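Local coordinates for secreted protein (Streptomyces lividans TK24, PDB 5LXZ) that probably acts as a copper-radical oxidase of the galactose oxidase-like AA5 family, with a kelch beta-propeller contributing ligands to a bound copper ion, at residues Leu303-Gly307 / Lys576-Gln580; Ile435-Arg439 / Arg450-Val456. The protein carries 1 engineered substitution. The contacts are given in a common frame with arbitrary orientation. Residue numbers count along the deposited sequence, not the author numbering.

Contact 1 (Leu303-Gly307 / Lys576-Gln580). With EDO (1,2-ethanediol), chain N.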
loop_
_atom_site.group_PDB
_atom_site.type_symbol
_atom_site.label_atom_id
_atom_site.label_comp_id
_atom_site.label_asym_id
_atom_site.label_seq_id
_atom_site.Cartn_x
_atom_site.Cartn_y
_atom_site.Cartn_z
ATOM N N LEU A 303 10.796 6.370 5.965
ATOM C CA LEU A 303 12.015 6.744 6.661
ATOM C C LEU A 303 12.248 8.239 6.596
ATOM O O LEU A 303 12.347 8.831 5.504
ATOM C CB LEU A 303 13.202 6.005 6.042
ATOM C CG LEU A 303 14.551 6.233 6.709
ATOM C CD1 LEU A 303 14.594 5.666 8.116
ATOM C CD2 LEU A 303 15.591 5.519 5.838
ATOM N N MET A 304 12.470 8.835 7.771
ATOM C CA MET A 304 12.744 10.248 7.941
ATOM C C MET A 304 14.267 10.496 7.971
ATOM O O MET A 304 15.067 9.583 8.229
ATOM C CB MET A 304 12.154 10.722 9.257
ATOM C CG MET A 304 10.658 10.494 9.356
ATOM S SD MET A 304 10.022 10.694 11.050
ATOM C CE MET A 304 10.751 12.252 11.601
ATOM N N GLN A 305 14.642 11.742 7.804
ATOM C CA GLN A 305 16.078 12.081 7.782
ATOM C C GLN A 305 16.790 11.840 9.072
ATOM O O GLN A 305 18.007 11.652 9.050
ATOM C CB GLN A 305 16.255 13.527 7.342
ATOM C CG GLN A 305 16.049 13.624 5.859
ATOM C CD GLN A 305 16.064 15.046 5.367
ATOM O OE1 GLN A 305 16.890 15.858 5.779
ATOM N NE2 GLN A 305 15.123 15.374 4.524
ATOM N N ASN A 306 16.067 11.829 10.203
ATOM C CA ASN A 306 16.686 11.468 11.477
ATOM C C ASN A 306 16.712 9.965 11.780
ATOM O O ASN A 306 17.051 9.562 12.875
ATOM C CB ASN A 306 16.048 12.270 12.609
ATOM C CG ASN A 306 14.608 11.886 12.872
ATOM O OD1 ASN A 306 14.043 10.992 12.219
ATOM N ND2 ASN A 306 13.987 12.599 13.796
ATOM N N GLY A 307 16.262 9.144 10.830
ATOM C CA GLY A 307 16.265 7.704 10.988
ATOM C C GLY A 307 15.045 7.090 11.632
ATOM O O GLY A 307 14.929 5.894 11.710
ATOM N N LYS A 576 22.115 8.661 4.123
ATOM C CA LYS A 576 21.444 7.427 3.775
ATOM C C LYS A 576 19.975 7.384 4.204
ATOM O O LYS A 576 19.215 6.597 3.676
ATOM C CB LYS A 576 22.237 6.273 4.414
ATOM C CG LYS A 576 21.842 4.871 4.016
ATOM C CD LYS A 576 22.849 3.840 4.600
ATOM C CE LYS A 576 22.345 2.427 4.512
ATOM N NZ LYS A 576 22.315 1.938 3.128
ATOM N N ASN A 577 19.598 8.222 5.145
ATOM C CA ASN A 577 18.186 8.307 5.502
ATOM C C ASN A 577 17.387 9.069 4.465
ATOM O O ASN A 577 16.168 8.960 4.468
ATOM C CB ASN A 577 17.978 8.949 6.853
ATOM C CG ASN A 577 18.572 8.161 8.008
ATOM O OD1 ASN A 577 18.764 6.960 7.896
ATOM N ND2 ASN A 577 18.890 8.841 9.100
ATOM N N LEU A 578 18.018 9.918 3.671
ATOM C CA LEU A 578 17.404 10.655 2.615
ATOM C C LEU A 578 17.537 9.902 1.293
ATOM O O LEU A 578 16.551 9.624 0.606
ATOM C CB LEU A 578 18.074 12.043 2.507
ATOM C CG LEU A 578 17.631 12.922 1.330
ATOM C CD1 LEU A 578 16.129 13.235 1.386
ATOM C CD2 LEU A 578 18.508 14.160 1.240
ATOM N N VAL A 579 18.774 9.664 0.876
ATOM C CA VAL A 579 19.089 8.984 -0.359
ATOM C C VAL A 579 19.359 7.535 0.007
ATOM O O VAL A 579 20.489 7.138 0.234
ATOM C CB VAL A 579 20.290 9.594 -1.088
ATOM C CG1 VAL A 579 20.386 8.991 -2.455
ATOM C CG2 VAL A 579 20.163 11.113 -1.175
ATOM N N GLN A 580 18.295 6.752 0.149
ATOM C CA GLN A 580 18.424 5.314 0.461
ATOM C C GLN A 580 19.266 4.672 -0.664
ATOM O O GLN A 580 19.109 5.033 -1.838
ATOM C CB GLN A 580 17.016 4.694 0.553
ATOM C CG GLN A 580 16.204 5.301 1.700
ATOM C CD GLN A 580 14.700 5.020 1.615
ATOM O OE1 GLN A 580 14.086 5.131 0.555
ATOM N NE2 GLN A 580 14.111 4.621 2.735
HETATM C C1 EDO N . 17.016 3.493 12.112
HETATM O O1 EDO N . 16.253 3.746 10.913
HETATM C C2 EDO N . 17.574 2.077 12.183
HETATM O O2 EDO N . 18.366 1.788 11.046
HETATM O O HOH W 1 14.043 10.709 4.505
HETATM O O HOH W 2 11.568 3.550 4.259
HETATM O O HOH W 3 20.146 9.481 12.108
#
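The side chain of Asn577 lies across a type I beta turn from Met304 to Gly307, a case of an asparagine satisfying a turn carbonyl that the turn itself leaves open. Met304 O is taken by Gly307 N at 2.9 Å, closing the turn, whereas the carbonyl of Gln305 accepts from the amide: Asn577 ND2 donates to Gln305 O at 2.9 Å, nearly in line. The same side chain rests its CB 3.3 Å from Met304 O. Glycine suits position 307, since at its backbone angles a CB would jam against the carbonyl of Asn306 and would also lie 3.4 Å from Asn577 ND2. The turn joins strands 301-303 and 309-311 of a kelch propeller blade, and its partner is a loop of the C-terminal early-set domain, so the contact ties the two domains together. Leu303 CD2 lies 3.6 Å from Gln580 NE2 and 3.7 Å from Asn577 O. A water donates both to Leu303 O (2.7 Å) and to Asn577 O (2.8 Å), and Arg555 reaches Leu303 O and Leu578 O as well. The 1,2-ethanediol on Gly307 O, probably from the crystallisation liquor, also meets Gly255 and Asp256. With one direct hydrogen bond, one well-formed water bridge, weaker water links and a shared arginine, this interface is joined mainly by backbone carbonyls finding donors; the leucine methyl packs against polar groups, and no apolar side-chain pair spans it.

Contact 2 (Ile435-Arg439 / Arg450-Val456)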
loop_
_atom_site.group_PDB
_atom_site.type_symbol
_atom_site.label_atom_id
_atom_site.label_comp_id
_atom_site.label_asym_id
_atom_site.label_seq_id
_atom_site.Cartn_x
_atom_site.Cartn_y
_atom_site.Cartn_z
ATOM N N ILE A 435 -14.479 7.844 -9.391
ATOM C CA ILE A 435 -14.302 9.264 -9.663
ATOM C C ILE A 435 -13.326 9.367 -10.824
ATOM O O ILE A 435 -12.123 9.150 -10.644
ATOM C CB ILE A 435 -13.791 10.008 -8.438
ATOM C CG1 ILE A 435 -14.781 9.870 -7.287
ATOM C CG2 ILE A 435 -13.549 11.472 -8.763
ATOM C CD1 ILE A 435 -14.181 10.244 -5.930
ATOM N N LEU A 436 -13.812 9.748 -11.992
ATOM C CA LEU A 436 -12.922 9.838 -13.159
ATOM C C LEU A 436 -12.415 11.287 -13.260
ATOM O O LEU A 436 -12.776 12.072 -14.150
ATOM C CB LEU A 436 -13.561 9.276 -14.449
ATOM C CG LEU A 436 -13.512 7.739 -14.575
ATOM C CD1 LEU A 436 -14.332 7.033 -13.506
ATOM C CD2 LEU A 436 -13.986 7.239 -15.933
ATOM N N GLN A 437 -11.546 11.640 -12.314
ATOM C CA GLN A 437 -10.926 12.952 -12.224
ATOM C C GLN A 437 -9.473 12.799 -11.898
ATOM O O GLN A 437 -9.107 11.858 -11.163
ATOM C CB GLN A 437 -11.527 13.832 -11.146
ATOM C CG GLN A 437 -12.993 14.117 -11.344
ATOM C CD GLN A 437 -13.572 14.988 -10.259
ATOM O OE1 GLN A 437 -12.920 15.342 -9.280
ATOM N NE2 GLN A 437 -14.856 15.313 -10.418
ATOM N N ALA A 438 -8.654 13.639 -12.476
ATOM C CA ALA A 438 -7.236 13.720 -12.178
ATOM C C ALA A 438 -6.824 15.150 -11.941
ATOM O O ALA A 438 -7.349 16.069 -12.607
ATOM C CB ALA A 438 -6.398 13.124 -13.295
ATOM N N ARG A 439 -5.838 15.350 -11.085
ATOM C CA ARG A 439 -5.320 16.626 -10.727
ATOM C C ARG A 439 -3.818 16.556 -10.604
ATOM O O ARG A 439 -3.250 15.513 -10.251
ATOM C CB ARG A 439 -5.856 17.090 -9.380
ATOM C CG ARG A 439 -7.337 17.374 -9.376
ATOM C CD ARG A 439 -7.851 17.398 -7.952
ATOM N NE ARG A 439 -9.249 17.835 -7.925
ATOM C CZ ARG A 439 -10.286 17.091 -8.284
ATOM N NH1 ARG A 439 -10.151 15.817 -8.629
ATOM N NH2 ARG A 439 -11.525 17.633 -8.304
ATOM N N ARG A 450 -6.801 20.834 -12.068
ATOM C CA ARG A 450 -7.463 19.761 -12.761
ATOM C C ARG A 450 -6.837 19.524 -14.138
ATOM O O ARG A 450 -6.526 20.461 -14.874
ATOM C CB ARG A 450 -8.927 20.121 -12.904
ATOM C CG ARG A 450 -9.753 19.004 -13.386
ATOM C CD ARG A 450 -10.324 18.143 -12.290
ATOM N NE ARG A 450 -11.262 17.313 -13.012
ATOM C CZ ARG A 450 -12.573 17.423 -13.059
ATOM N NH1 ARG A 450 -13.229 18.283 -12.285
ATOM N NH2 ARG A 450 -13.241 16.607 -13.845
ATOM N N VAL A 451 -6.629 18.265 -14.465
ATOM C CA VAL A 451 -6.098 17.858 -15.762
ATOM C C VAL A 451 -7.080 16.894 -16.449
ATOM O O VAL A 451 -8.204 16.796 -16.010
ATOM C CB VAL A 451 -4.657 17.352 -15.665
ATOM C CG1 VAL A 451 -3.717 18.481 -15.247
ATOM C CG2 VAL A 451 -4.525 16.107 -14.739
ATOM N N ALA A 452 -6.662 16.212 -17.498
ATOM C CA ALA A 452 -7.587 15.358 -18.270
ATOM C C ALA A 452 -8.147 14.254 -17.394
ATOM O O ALA A 452 -7.419 13.698 -16.542
ATOM C CB ALA A 452 -6.866 14.743 -19.437
ATOM N N ASP A 453 -9.413 13.932 -17.589
ATOM C CA ASP A 453 -10.070 12.832 -16.860
ATOM C C ASP A 453 -9.489 11.489 -17.279
ATOM O O ASP A 453 -9.362 11.197 -18.468
ATOM C CB ASP A 453 -11.567 12.755 -17.133
ATOM C CG ASP A 453 -12.332 13.944 -16.677
ATOM O OD1 ASP A 453 -11.892 14.820 -15.919
ATOM O OD2 ASP A 453 -13.504 13.981 -17.126
ATOM N N PRO A 454 -9.172 10.614 -16.313
ATOM C CA PRO A 454 -8.882 9.252 -16.698
ATOM C C PRO A 454 -10.020 8.580 -17.427
ATOM O O PRO A 454 -11.187 8.977 -17.270
ATOM C CB PRO A 454 -8.646 8.523 -15.352
ATOM C CG PRO A 454 -9.092 9.431 -14.283
ATOM C CD PRO A 454 -9.328 10.813 -14.855
ATOM N N LEU A 455 -9.683 7.567 -18.208
ATOM C CA LEU A 455 -10.680 6.850 -18.984
ATOM C C LEU A 455 -11.295 5.695 -18.250
ATOM O O LEU A 455 -12.415 5.297 -18.541
ATOM C CB LEU A 455 -10.058 6.334 -20.281
ATOM C CG LEU A 455 -9.415 7.397 -21.168
ATOM C CD1 LEU A 455 -8.785 6.781 -22.408
ATOM C CD2 LEU A 455 -10.362 8.529 -21.554
ATOM N N VAL A 456 -10.533 5.108 -17.336
ATOM C CA VAL A 456 -10.953 3.921 -16.635
ATOM C C VAL A 456 -11.034 4.252 -15.139
ATOM O O VAL A 456 -10.093 4.826 -14.581
ATOM C CB VAL A 456 -9.911 2.800 -16.843
ATOM C CG1 VAL A 456 -10.236 1.542 -16.035
ATOM C CG2 VAL A 456 -9.812 2.453 -18.314
HETATM O O HOH W 4 -9.880 15.360 -14.380
#
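Two arginines sit side by side with like charges close at the edge of a kelch blade, Arg439 NH2 lying 4.4 Å from Arg450 NH1, yet each has its own polar partner. Arg439 NH1 and NH2 both donate to Gln437 OE1 at 2.9 Å, and Arg450 NH2 makes a salt bridge to Asp453 OD1 at 3.1 Å. The blade is a four-stranded antiparallel sheet of the beta-propeller; Arg439 and Arg450 form a non-hydrogen-bonded pair between its third strand, 438-442, and its fourth, 447-450, an edge strand, with both side chains on the same face. Beside them Val451 N donates to Ala438 O at 3.0 Å, but the return bond of the ladder is replaced by a water, which accepts from Ala438 N at 2.8 Å and sits 2.7 Å from Val451 O. Regular pairing ends here although the backbones stay close, Pro454 CD lying 3.5 Å from Gln437 N, and Leu436, centre of an inverse gamma turn, marks where the first segment bends. Nearby, Ala438 CB packs against Val451 CG2 (3.8 Å) and Pro454 CD (4.0 Å). Residues 451-456 leave for the next blade: Trp15 of strand 14-18 binds Ala452 O, and Glu497 takes the amides of Leu455 and Val456, which illustrates how a propeller carries its chain onward. The bridging water also accepts from Arg450 NE at 2.8 Å and lies 2.6 Å from Asp453 OD1.

Both contacts involve kelch blades, are partly buried and lie about as far from the chain's centre (20 and 21 Å), but they illustrate different levels of organisation. Contact 1 links sequence-distant elements, a blade turn and a loop of the C-terminal domain; contact 2 joins segments separated by one hairpin and leads into the neighbouring blade. Their centres are about 33 Å apart, with nearest atoms about 23 Å apart, and contact 2 is nested within the chain span that contact 1 closes. The chemistry follows the place: contact 1 uses an uncharged amide against a turn carbonyl, while contact 2 combines sheet pairing with charged side chains at a blade edge.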